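Local atomic coordinates of cysteine desulfurase (Elizabethkingia anophelis NUHP1, PDB entry 5VPR), a protein that probably removes sulfur from L-cysteine to leave L-alanine, using a pyridoxal 5'-phosphate bound covalently to the chain. Residues 85-90 with 242-247; 99-104 with 207-212; 194-197 with 203-206; 224-229 with 247-252. All coordinates share one frame; numbering follows the deposited sequence. Where two conformers were deposited one is given.

Contact 1 of 4, residues 85-90 with 242-247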
loop_
_atom_site.group_PDB
_atom_site.type_symbol
_atom_site.label_atom_id
_atom_site.label_comp_id
_atom_site.label_asym_id
_atom_site.label_seq_id
_atom_site.Cartn_x
_atom_site.Cartn_y
_atom_site.Cartn_z
ATOM N N ARG A 85 -14.523 6.869 6.931
ATOM C CA ARG A 85 -15.533 6.376 5.994
ATOM C C ARG A 85 -14.905 5.574 4.858
ATOM O O ARG A 85 -15.498 4.600 4.380
ATOM C CB ARG A 85 -16.348 7.548 5.442
ATOM C CG ARG A 85 -17.312 8.163 6.460
ATOM C CD ARG A 85 -18.238 9.199 5.825
ATOM N NE ARG A 85 -17.498 10.382 5.412
ATOM C CZ ARG A 85 -17.234 11.414 6.209
ATOM N NH1 ARG A 85 -17.667 11.412 7.467
ATOM N NH2 ARG A 85 -16.540 12.452 5.747
ATOM N N PHE A 86 -13.701 5.960 4.438
ATOM C CA PHE A 86 -13.001 5.287 3.348
ATOM C C PHE A 86 -12.721 3.820 3.671
ATOM O O PHE A 86 -12.879 2.952 2.805
ATOM C CB PHE A 86 -11.706 6.055 3.053
ATOM C CG PHE A 86 -10.923 5.535 1.883
ATOM C CD1 PHE A 86 -11.398 5.685 0.589
ATOM C CD2 PHE A 86 -9.686 4.934 2.075
ATOM C CE1 PHE A 86 -10.651 5.235 -0.502
ATOM C CE2 PHE A 86 -8.934 4.472 0.987
ATOM C CZ PHE A 86 -9.418 4.621 -0.295
ATOM N N ILE A 87 -12.321 3.514 4.908
ATOM C CA ILE A 87 -12.055 2.132 5.312
ATOM C C ILE A 87 -13.212 1.532 6.117
ATOM O O ILE A 87 -13.101 0.399 6.603
ATOM C CB ILE A 87 -10.736 2.011 6.094
ATOM C CG1 ILE A 87 -10.850 2.711 7.460
ATOM C CG2 ILE A 87 -9.554 2.545 5.255
ATOM C CD1 ILE A 87 -9.572 2.581 8.323
ATOM N N ASN A 88 -14.328 2.256 6.242
ATOM C CA ASN A 88 -15.486 1.841 7.033
ATOM C C ASN A 88 -15.105 1.472 8.467
ATOM O O ASN A 88 -15.602 0.495 9.030
ATOM C CB ASN A 88 -16.258 0.689 6.374
ATOM C CG ASN A 88 -17.687 0.593 6.899
ATOM O OD1 ASN A 88 -18.277 1.613 7.256
ATOM N ND2 ASN A 88 -18.239 -0.628 6.974
ATOM N N ALA A 89 -14.226 2.270 9.070
ATOM C CA ALA A 89 -14.027 2.185 10.511
ATOM C C ALA A 89 -15.287 2.657 11.234
ATOM O O ALA A 89 -15.955 3.604 10.808
ATOM C CB ALA A 89 -12.815 3.027 10.950
ATOM N N LYS A 90 -15.618 1.984 12.340
ATOM C CA LYS A 90 -16.821 2.354 13.072
ATOM C C LYS A 90 -16.671 3.704 13.765
ATOM O O LYS A 90 -17.652 4.449 13.879
ATOM C CB LYS A 90 -17.177 1.264 14.085
ATOM C CG LYS A 90 -18.451 1.528 14.856
ATOM C CD LYS A 90 -18.880 0.292 15.643
ATOM C CE LYS A 90 -20.147 0.549 16.437
ATOM N NZ LYS A 90 -20.571 -0.682 17.156
ATOM N N ILE A 242 -1.719 5.906 7.686
ATOM C CA ILE A 242 -2.839 5.675 8.576
ATOM C C ILE A 242 -2.582 4.372 9.302
ATOM O O ILE A 242 -2.097 3.408 8.700
ATOM C CB ILE A 242 -4.160 5.600 7.783
ATOM C CG1 ILE A 242 -4.483 6.967 7.187
ATOM C CG2 ILE A 242 -5.285 5.120 8.685
ATOM C CD1 ILE A 242 -4.904 7.995 8.249
ATOM N N LEU A 243 -2.881 4.344 10.595
ATOM C CA LEU A 243 -3.002 3.095 11.335
ATOM C C LEU A 243 -4.407 3.065 11.919
ATOM O O LEU A 243 -4.746 3.905 12.761
ATOM C CB LEU A 243 -1.942 2.980 12.429
ATOM C CG LEU A 243 -2.165 1.775 13.351
ATOM C CD1 LEU A 243 -2.032 0.486 12.531
ATOM C CD2 LEU A 243 -1.171 1.804 14.519
ATOM N N TYR A 244 -5.243 2.153 11.422
ATOM C CA TYR A 244 -6.524 1.863 12.049
ATOM C C TYR A 244 -6.337 0.763 13.080
ATOM O O TYR A 244 -5.576 -0.185 12.858
ATOM C CB TYR A 244 -7.566 1.405 11.016
ATOM C CG TYR A 244 -8.672 0.552 11.626
ATOM C CD1 TYR A 244 -9.767 1.145 12.244
ATOM C CD2 TYR A 244 -8.623 -0.853 11.574
ATOM C CE1 TYR A 244 -10.784 0.371 12.813
ATOM C CE2 TYR A 244 -9.634 -1.632 12.128
ATOM C CZ TYR A 244 -10.706 -1.009 12.753
ATOM O OH TYR A 244 -11.703 -1.756 13.304
ATOM N N GLY A 245 -7.033 0.889 14.205
ATOM C CA GLY A 245 -7.149 -0.215 15.139
ATOM C C GLY A 245 -8.515 -0.272 15.793
ATOM O O GLY A 245 -9.081 0.777 16.108
ATOM N N LYS A 246 -9.068 -1.476 15.980
ATOM C CA LYS A 246 -10.264 -1.633 16.801
ATOM C C LYS A 246 -10.082 -0.907 18.119
ATOM O O LYS A 246 -9.053 -1.067 18.781
ATOM C CB LYS A 246 -10.550 -3.112 17.087
ATOM C CG LYS A 246 -11.081 -3.930 15.930
ATOM C CD LYS A 246 -11.651 -5.241 16.477
ATOM C CE LYS A 246 -11.859 -6.275 15.377
ATOM N NZ LYS A 246 -12.346 -7.577 15.923
ATOM N N ALA A 247 -11.081 -0.102 18.496
ATOM C CA ALA A 247 -11.011 0.611 19.774
ATOM C C ALA A 247 -10.737 -0.350 20.921
ATOM O O ALA A 247 -9.919 -0.061 21.802
ATOM C CB ALA A 247 -12.306 1.385 20.033
HETATM O O HOH W 1 -14.146 -0.328 13.531
#
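A Schellman motif ends helix 67-87, and the two side chains on either side of its turn, Ile-87 and Ala-89, both press on Tyr-244 of strand 241-245. Asn-88, with positive phi, is the C-prime residue: Ala-89 N reaches back to Gln-84 O, while the inner bond, Asn-88 N to Arg-85 O, is weak. The turn swings Ala-89 round so that its methyl faces the strand alongside Ile-87. CD1 of Ile-87 lies 3.6 Å from Tyr-244 CB, close to the root of the ring. It gets there because CG1 stands between the backbone N and the carbonyl carbon (chi1 68°) and the chain then runs straight out (chi2 178°). Farther along the tyrosine, the Ala-89 methyl comes obliquely to the ring, 3.8 Å from Tyr-244 CD1 and just as near to CE1. A water bridges the phenol and the backbone: it accepts from Lys-90 N at 3.0 Å and donates to Tyr-244 OH at 2.8 Å, so the phenol oxygen is tied to the chain just past the turn. Within its own segment, Tyr-244 also has Lys-246 N above one face, 3.6 Å from the plane and displaced toward the rim. Strand 241-245 runs between strands 95-98 and 226-230, and the side chains of this contact reach both neighbours: Ala-89 touches Val-95, Ile-87 touches Phe-229, and Tyr-244 touches Phe-227. The end of helix 67-87 is therefore laid on one face of the large sheet, with helix 287-303 packed beside it against Phe-86.

Contact 2 of 4, residues 99-104 with 207-212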
loop_
_atom_site.group_PDB
_atom_site.type_symbol
_atom_site.label_atom_id
_atom_site.label_comp_id
_atom_site.label_asym_id
_atom_site.label_seq_id
_atom_site.Cartn_x
_atom_site.Cartn_y
_atom_site.Cartn_z
ATOM N N LYS A 99 3.173 8.629 9.902
ATOM C CA LYS A 99 3.987 9.156 8.815
ATOM C C LYS A 99 4.237 8.134 7.711
ATOM O O LYS A 99 4.992 8.421 6.780
ATOM C CB LYS A 99 5.308 9.685 9.361
ATOM C CG LYS A 99 5.153 10.591 10.604
ATOM C CD LYS A 99 4.076 11.680 10.456
ATOM C CE LYS A 99 4.531 13.014 11.059
ATOM N NZ LYS A 99 4.527 13.084 12.550
ATOM N N GLY A 100 3.605 6.968 7.777
ATOM C CA GLY A 100 3.832 5.925 6.791
ATOM C C GLY A 100 3.488 4.568 7.363
ATOM O O GLY A 100 3.266 4.409 8.561
ATOM N N THR A 101 3.432 3.571 6.474
ATOM C CA THR A 101 3.142 2.205 6.920
ATOM C C THR A 101 4.174 1.728 7.938
ATOM O O THR A 101 3.828 1.106 8.957
ATOM C CB THR A 101 3.112 1.240 5.727
ATOM O OG1 THR A 101 2.169 1.697 4.749
ATOM C CG2 THR A 101 2.694 -0.156 6.187
ATOM N N THR A 102 5.448 2.001 7.671
ATOM C CA THR A 102 6.508 1.547 8.560
ATOM C C THR A 102 6.321 2.089 9.971
ATOM O O THR A 102 6.533 1.362 10.949
ATOM C CB THR A 102 7.868 1.947 7.985
ATOM O OG1 THR A 102 8.045 1.300 6.719
ATOM C CG2 THR A 102 8.999 1.542 8.923
ATOM N N GLU A 103 5.903 3.358 10.098
ATOM C CA GLU A 103 5.637 3.923 11.420
ATOM C C GLU A 103 4.505 3.177 12.118
ATOM O O GLU A 103 4.593 2.862 13.313
ATOM C CB GLU A 103 5.303 5.409 11.297
ATOM C CG GLU A 103 6.508 6.337 11.114
ATOM C CD GLU A 103 7.039 6.406 9.681
ATOM O OE1 GLU A 103 6.498 5.719 8.769
ATOM O OE2 GLU A 103 8.016 7.167 9.478
ATOM N N GLY A 104 3.411 2.907 11.391
ATOM C CA GLY A 104 2.302 2.170 11.982
ATOM C C GLY A 104 2.730 0.808 12.487
ATOM O O GLY A 104 2.338 0.387 13.579
ATOM N N ASP A 207 -1.146 -5.334 6.943
ATOM C CA ASP A 207 -0.461 -4.306 6.154
ATOM C C ASP A 207 -1.192 -4.155 4.820
ATOM O O ASP A 207 -1.089 -5.021 3.941
ATOM C CB ASP A 207 0.993 -4.724 5.986
ATOM C CG ASP A 207 1.786 -3.848 5.006
ATOM O OD1 ASP A 207 1.230 -2.971 4.293
ATOM O OD2 ASP A 207 3.011 -4.089 4.958
ATOM N N GLY A 208 -1.952 -3.070 4.676
ATOM C CA GLY A 208 -2.692 -2.818 3.451
ATOM C C GLY A 208 -2.066 -1.768 2.545
ATOM O O GLY A 208 -2.756 -1.194 1.686
ATOM N N ALA A 209 -0.755 -1.530 2.691
ATOM C CA ALA A 209 -0.121 -0.457 1.918
ATOM C C ALA A 209 -0.327 -0.653 0.419
ATOM O O ALA A 209 -0.592 0.311 -0.312
ATOM C CB ALA A 209 1.371 -0.366 2.242
ATOM N N GLN A 210 -0.224 -1.889 -0.060
ATOM C CA GLN A 210 -0.394 -2.149 -1.483
ATOM C C GLN A 210 -1.832 -2.500 -1.832
ATOM O O GLN A 210 -2.142 -2.723 -3.003
ATOM C CB GLN A 210 0.561 -3.263 -1.929
ATOM C CG GLN A 210 0.869 -3.265 -3.420
ATOM C CD GLN A 210 1.425 -1.930 -3.905
ATOM O OE1 GLN A 210 0.818 -1.260 -4.748
ATOM N NE2 GLN A 210 2.585 -1.539 -3.366
ATOM N N ALA A 211 -2.717 -2.559 -0.842
ATOM C CA ALA A 211 -4.119 -2.841 -1.083
ATOM C C ALA A 211 -4.961 -1.578 -1.184
ATOM O O ALA A 211 -5.804 -1.479 -2.078
ATOM C CB ALA A 211 -4.685 -3.752 0.026
ATOM N N ALA A 212 -4.743 -0.613 -0.288
ATOM C CA ALA A 212 -5.587 0.579 -0.247
ATOM C C ALA A 212 -5.635 1.380 -1.549
ATOM O O ALA A 212 -6.678 2.013 -1.794
ATOM C CB ALA A 212 -5.137 1.488 0.912
#
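On the side of residues 99-104 a single threonine, Thr-101, makes the contact, and its hydroxyl faces a methyl group: Thr-101 OG1 lies 3.3 Å from Ala-209 CB. The polar partner of that oxygen is elsewhere, in a hydrogen bond with Ser-230 OG. The setting is the cofactor site of a fold type I pyridoxal phosphate enzyme, where helix 101-111 starts beside the loop that follows strand 203-207. The other branch of Thr-101 points at Asp-207. With CG2 anti to the backbone N, the methyl comes within 3.7 Å of Asp-207 OD1, roughly perpendicular to the aspartate side chain. Asp-207 is held by an Asx turn: Ala-209 N donates to OD1 at 2.9 Å with an angle of 165° at the hydrogen, meeting the oxygen nearly along its C-O axis. That bond helps to fix the rotation of the carboxylate, whose OD2 lies close to N1 of the modified lysine at position 233, consistent with the aspartate that faces the pyridine nitrogen in this family. Thr-102 OG1 bonds the cofactor phosphate, and Gln-210 NE2 bonds the cofactor O3. The loop then curls, Gly-208 O accepting from both Ala-211 N and Ala-212 N, each at 2.9 Å.

Contact 3 of 4, residues 194-197 with 203-206; sequences RKVR and FIFI
The guanidinium of Arg-197 lies flat against a methyl: CD1 of Ile-204 sits over the centre of one face, 3.6 Å above the plane. The guanidinium atoms nearest to that methyl are Arg-197 CZ and NE, both 3.7 Å from Ile-204 CD1. Two of the nitrogens of the same group are paired with acids: NE forms a salt bridge with Asp-223 OD2, and NH1 another with Asp-225 OD2. These two bonds probably hold the plane at the tilt that lets the isoleucine rest on it, and the acids would partly offset the charges of the arginine and of Lys-246, which Asp-223 also bridges. The chain reaches the strand by folding over: Arg-197 bends at chi2 (-57°), which brings its tip back over Ile-204 although its CB does not point there. Val-196, one residue earlier, supplies the purely apolar half. Its CG1, anti to the backbone N (chi1 175°), reaches Ile-204 CG1 at 3.7 Å, and the two side chains run alongside one another, pointing opposite ways. Ile-204 is thus wedged between Val-196 and the arginine head, with CD1 also 3.9 Å from Val-196 CB. Val-196 touches Val-174 of the neighbouring strand 171-177 as well, so the helix rests on both strands. On the other side of the strand, Phe-205 packs on Ile-105 and Val-108 of helix 101-111. Helix against the strand it leads into is the packing of a beta-alpha-beta crossover: helix 189-199 connects the neighbouring parallel strands 171-177 and 203-207 in the large-domain sheet of a fold type I enzyme.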
loop_
_atom_site.group_PDB
_atom_site.type_symbol
_atom_site.label_atom_id
_atom_site.label_comp_id
_atom_site.label_asym_id
_atom_site.label_seq_id
_atom_site.Cartn_x
_atom_site.Cartn_y
_atom_site.Cartn_z
ATOM N N ARG A 194 -10.082 -15.867 9.432
ATOM C CA ARG A 194 -10.963 -16.913 9.936
ATOM C C ARG A 194 -10.169 -17.988 10.672
ATOM O O ARG A 194 -10.548 -18.406 11.772
ATOM C CB ARG A 194 -11.766 -17.523 8.781
ATOM C CG ARG A 194 -13.221 -17.746 9.105
ATOM C CD ARG A 194 -13.978 -18.414 7.950
ATOM N NE ARG A 194 -13.675 -17.776 6.672
ATOM C CZ ARG A 194 -13.025 -18.374 5.681
ATOM N NH1 ARG A 194 -12.632 -19.635 5.823
ATOM N NH2 ARG A 194 -12.780 -17.719 4.549
ATOM N N LYS A 195 -9.059 -18.450 10.080
ATOM C CA LYS A 195 -8.223 -19.436 10.763
ATOM C C LYS A 195 -7.657 -18.887 12.066
ATOM O O LYS A 195 -7.655 -19.586 13.088
ATOM C CB LYS A 195 -7.075 -19.902 9.872
ATOM C CG LYS A 195 -7.448 -20.774 8.687
ATOM C CD LYS A 195 -6.231 -20.900 7.750
ATOM C CE LYS A 195 -6.482 -21.858 6.581
ATOM N NZ LYS A 195 -7.008 -23.169 7.054
ATOM N N VAL A 196 -7.167 -17.642 12.052
ATOM C CA VAL A 196 -6.547 -17.081 13.250
ATOM C C VAL A 196 -7.577 -16.897 14.372
ATOM O O VAL A 196 -7.278 -17.144 15.542
ATOM C CB VAL A 196 -5.827 -15.757 12.914
ATOM C CG1 VAL A 196 -5.276 -15.117 14.191
ATOM C CG2 VAL A 196 -4.706 -15.981 11.905
ATOM N N ARG A 197 -8.800 -16.454 14.038
ATOM C CA ARG A 197 -9.839 -16.299 15.050
ATOM C C ARG A 197 -10.266 -17.644 15.624
ATOM O O ARG A 197 -10.561 -17.744 16.819
ATOM C CB ARG A 197 -11.064 -15.592 14.474
ATOM C CG ARG A 197 -10.832 -14.184 14.007
ATOM C CD ARG A 197 -10.292 -13.309 15.101
ATOM N NE ARG A 197 -10.404 -11.906 14.727
ATOM C CZ ARG A 197 -9.688 -10.930 15.277
ATOM N NH1 ARG A 197 -8.796 -11.208 16.217
ATOM N NH2 ARG A 197 -9.856 -9.678 14.876
ATOM N N PHE A 203 -3.829 -11.118 18.180
ATOM C CA PHE A 203 -4.174 -9.925 17.419
ATOM C C PHE A 203 -3.797 -10.112 15.955
ATOM O O PHE A 203 -2.812 -10.778 15.625
ATOM C CB PHE A 203 -3.449 -8.684 17.969
ATOM C CG PHE A 203 -3.897 -8.250 19.352
ATOM C CD1 PHE A 203 -3.142 -7.336 20.077
ATOM C CD2 PHE A 203 -5.062 -8.742 19.920
ATOM C CE1 PHE A 203 -3.541 -6.926 21.353
ATOM C CE2 PHE A 203 -5.464 -8.338 21.193
ATOM C CZ PHE A 203 -4.700 -7.429 21.907
ATOM N N ILE A 204 -4.563 -9.482 15.067
ATOM C CA ILE A 204 -4.346 -9.606 13.630
ATOM C C ILE A 204 -3.959 -8.242 13.059
ATOM O O ILE A 204 -4.775 -7.312 13.041
ATOM C CB ILE A 204 -5.576 -10.156 12.913
ATOM C CG1 ILE A 204 -5.927 -11.539 13.471
ATOM C CG2 ILE A 204 -5.319 -10.203 11.406
ATOM C CD1 ILE A 204 -7.177 -12.103 12.893
ATOM N N PHE A 205 -2.737 -8.137 12.550
ATOM C CA PHE A 205 -2.248 -6.910 11.918
ATOM C C PHE A 205 -2.218 -7.119 10.410
ATOM O O PHE A 205 -1.510 -8.004 9.920
ATOM C CB PHE A 205 -0.851 -6.558 12.445
ATOM C CG PHE A 205 -0.294 -5.237 11.944
ATOM C CD1 PHE A 205 -0.206 -4.145 12.795
ATOM C CD2 PHE A 205 0.181 -5.102 10.654
ATOM C CE1 PHE A 205 0.330 -2.933 12.361
ATOM C CE2 PHE A 205 0.722 -3.883 10.213
ATOM C CZ PHE A 205 0.785 -2.799 11.076
ATOM N N ILE A 206 -2.954 -6.290 9.677
ATOM C CA ILE A 206 -2.957 -6.327 8.217
ATOM C C ILE A 206 -2.214 -5.097 7.689
ATOM O O ILE A 206 -2.609 -3.957 7.957
ATOM C CB ILE A 206 -4.380 -6.378 7.651
ATOM C CG1 ILE A 206 -5.141 -7.581 8.228
ATOM C CG2 ILE A 206 -4.315 -6.494 6.122
ATOM C CD1 ILE A 206 -4.573 -8.913 7.770
#

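Contact 4 of 4, residues 224-229 with 247-252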
loop_
_atom_site.group_PDB
_atom_site.type_symbol
_atom_site.label_atom_id
_atom_site.label_comp_id
_atom_site.label_asym_id
_atom_site.label_seq_id
_atom_site.Cartn_x
_atom_site.Cartn_y
_atom_site.Cartn_z
ATOM N N CYS A 224 -10.069 -7.240 10.849
ATOM C CA CYS A 224 -8.699 -7.080 11.312
ATOM C C CYS A 224 -8.688 -6.336 12.646
ATOM O O CYS A 224 -9.619 -5.590 12.974
ATOM C CB CYS A 224 -7.875 -6.305 10.280
ATOM S SG CYS A 224 -8.670 -4.725 9.878
ATOM N N ASP A 225 -7.639 -6.556 13.438
ATOM C CA ASP A 225 -7.454 -5.733 14.631
ATOM C C ASP A 225 -6.711 -4.437 14.325
ATOM O O ASP A 225 -6.961 -3.416 14.980
ATOM C CB ASP A 225 -6.686 -6.506 15.697
ATOM C CG ASP A 225 -7.490 -7.668 16.253
ATOM O OD1 ASP A 225 -8.641 -7.435 16.661
ATOM O OD2 ASP A 225 -6.972 -8.797 16.258
ATOM N N PHE A 226 -5.803 -4.476 13.351
ATOM C CA PHE A 226 -5.071 -3.312 12.866
ATOM C C PHE A 226 -5.049 -3.343 11.347
ATOM O O PHE A 226 -5.003 -4.415 10.740
ATOM C CB PHE A 226 -3.612 -3.282 13.333
ATOM C CG PHE A 226 -3.434 -3.410 14.793
ATOM C CD1 PHE A 226 -3.163 -4.644 15.362
ATOM C CD2 PHE A 226 -3.517 -2.297 15.612
ATOM C CE1 PHE A 226 -2.986 -4.770 16.722
ATOM C CE2 PHE A 226 -3.343 -2.420 16.978
ATOM C CZ PHE A 226 -3.078 -3.653 17.532
ATOM N N PHE A 227 -5.037 -2.159 10.735
ATOM C CA PHE A 227 -4.924 -2.035 9.287
ATOM C C PHE A 227 -4.080 -0.804 9.000
ATOM O O PHE A 227 -4.436 0.286 9.438
ATOM C CB PHE A 227 -6.298 -1.911 8.615
ATOM C CG PHE A 227 -6.237 -1.935 7.102
ATOM C CD1 PHE A 227 -6.230 -3.140 6.413
ATOM C CD2 PHE A 227 -6.176 -0.751 6.372
ATOM C CE1 PHE A 227 -6.167 -3.173 5.020
ATOM C CE2 PHE A 227 -6.098 -0.773 4.976
ATOM C CZ PHE A 227 -6.102 -1.990 4.298
ATOM N N ALA A 228 -2.964 -0.967 8.285
ATOM C CA ALA A 228 -2.030 0.135 8.072
ATOM C C ALA A 228 -1.774 0.367 6.586
ATOM O O ALA A 228 -1.682 -0.590 5.807
ATOM C CB ALA A 228 -0.706 -0.137 8.806
ATOM N N PHE A 229 -1.651 1.637 6.185
ATOM C CA PHE A 229 -1.373 1.937 4.785
ATOM C C PHE A 229 -0.714 3.306 4.686
ATOM O O PHE A 229 -0.587 4.036 5.677
ATOM C CB PHE A 229 -2.633 1.830 3.886
ATOM C CG PHE A 229 -3.792 2.718 4.294
ATOM C CD1 PHE A 229 -4.597 2.381 5.367
ATOM C CD2 PHE A 229 -4.124 3.844 3.545
ATOM C CE1 PHE A 229 -5.684 3.166 5.723
ATOM C CE2 PHE A 229 -5.212 4.655 3.910
ATOM C CZ PHE A 229 -5.997 4.301 4.987
ATOM N N ALA A 247 -11.081 -0.102 18.496
ATOM C CA ALA A 247 -11.011 0.611 19.774
ATOM C C ALA A 247 -10.737 -0.350 20.921
ATOM O O ALA A 247 -9.919 -0.061 21.802
ATOM C CB ALA A 247 -12.306 1.385 20.033
ATOM N N SER A 248 -11.397 -1.515 20.915
ATOM C CA SER A 248 -11.209 -2.463 22.008
ATOM C C SER A 248 -9.783 -3.005 22.065
ATOM O O SER A 248 -9.347 -3.460 23.128
ATOM C CB SER A 248 -12.210 -3.614 21.882
ATOM O OG SER A 248 -12.143 -4.201 20.592
ATOM N N VAL A 249 -9.049 -2.962 20.956
ATOM C CA VAL A 249 -7.664 -3.420 20.944
ATOM C C VAL A 249 -6.700 -2.291 21.274
ATOM O O VAL A 249 -5.759 -2.481 22.055
ATOM C CB VAL A 249 -7.353 -4.052 19.580
ATOM C CG1 VAL A 249 -5.875 -4.406 19.473
ATOM C CG2 VAL A 249 -8.223 -5.280 19.397
ATOM N N LEU A 250 -6.923 -1.112 20.680
ATOM C CA LEU A 250 -6.107 0.056 20.998
ATOM C C LEU A 250 -6.090 0.326 22.496
ATOM O O LEU A 250 -5.039 0.647 23.066
ATOM C CB LEU A 250 -6.628 1.282 20.246
ATOM C CG LEU A 250 -6.388 1.297 18.734
ATOM C CD1 LEU A 250 -6.824 2.630 18.157
ATOM C CD2 LEU A 250 -4.935 0.998 18.393
ATOM N N GLU A 251 -7.245 0.187 23.151
ATOM C CA GLU A 251 -7.356 0.415 24.585
ATOM C C GLU A 251 -6.613 -0.619 25.422
ATOM O O GLU A 251 -6.532 -0.450 26.640
ATOM C CB GLU A 251 -8.829 0.443 24.989
ATOM C CG GLU A 251 -9.576 1.641 24.427
ATOM C CD GLU A 251 -11.066 1.589 24.699
ATOM O OE1 GLU A 251 -11.552 0.534 25.167
ATOM O OE2 GLU A 251 -11.750 2.606 24.439
ATOM N N GLN A 252 -6.081 -1.679 24.817
ATOM C CA GLN A 252 -5.258 -2.627 25.552
ATOM C C GLN A 252 -3.770 -2.321 25.437
ATOM O O GLN A 252 -2.977 -2.888 26.197
ATOM C CB GLN A 252 -5.541 -4.061 25.073
ATOM C CG GLN A 252 -6.986 -4.509 25.298
ATOM C CD GLN A 252 -7.271 -5.910 24.758
ATOM O OE1 GLN A 252 -6.549 -6.859 25.054
ATOM N NE2 GLN A 252 -8.323 -6.036 23.952
#
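Residues 224-229 enter strand 226-230, and residues 247-252 begin as a short helix; their backbones come closest at Asp-225 and Val-249, whose CA atoms are 6.7 Å apart. Asp-225 is not yet extended; the strand begins at Phe-226. Val-249 reaches across with both branches. Its CG1, anti to the backbone N, meets the far end of the phenylalanine ring obliquely, 3.5 Å from Phe-226 CZ. Its CG2 lies 3.5 Å from Asp-225 OD1, the valine standing nearly square to the aspartate. Leu-250 joins at the rim: CD2 is near the plane of the Phe-226 ring, 4.0 Å from CE2. The carboxylate is held from outside the contact: Asp-225 OD2 accepts from Ile-204 N as well as pairing with Arg-197. On the helix side, Gln-252 bends back, NE2 donating to Ser-248 O at 2.9 Å with 159° at the hydrogen; the donor stands 38° out of the carbonyl plane. This is packing at the N-terminal end of strand 226-230: a short helix, following strand 241-245 after the N-cap Lys-246, turns back onto the start of the adjacent antiparallel strand in the large sheet of the fold type I domain.

In the fold
From the N terminus, the chain opens contact 1 at residues 85-90 and contact 2 at 99-104. Contact 3 is the first to close, at the return from helix 189-199 into strand 203-207, and contact 2 closes immediately afterwards at 207-212, so contact 3 is nested in contact 2 and both in contact 1. Contact 4 opens at 224-229, before contact 1 closes at 242-247, and itself closes at 247-252; these two cross and share Ala-247. Strands 203-207, 226-230 and 241-245 lie side by side in one sheet, which joins contacts 3, 4 and 1. Contact 2 lies at the C-terminal end of strand 203-207, where Gly-208 N bonds Ala-228 O.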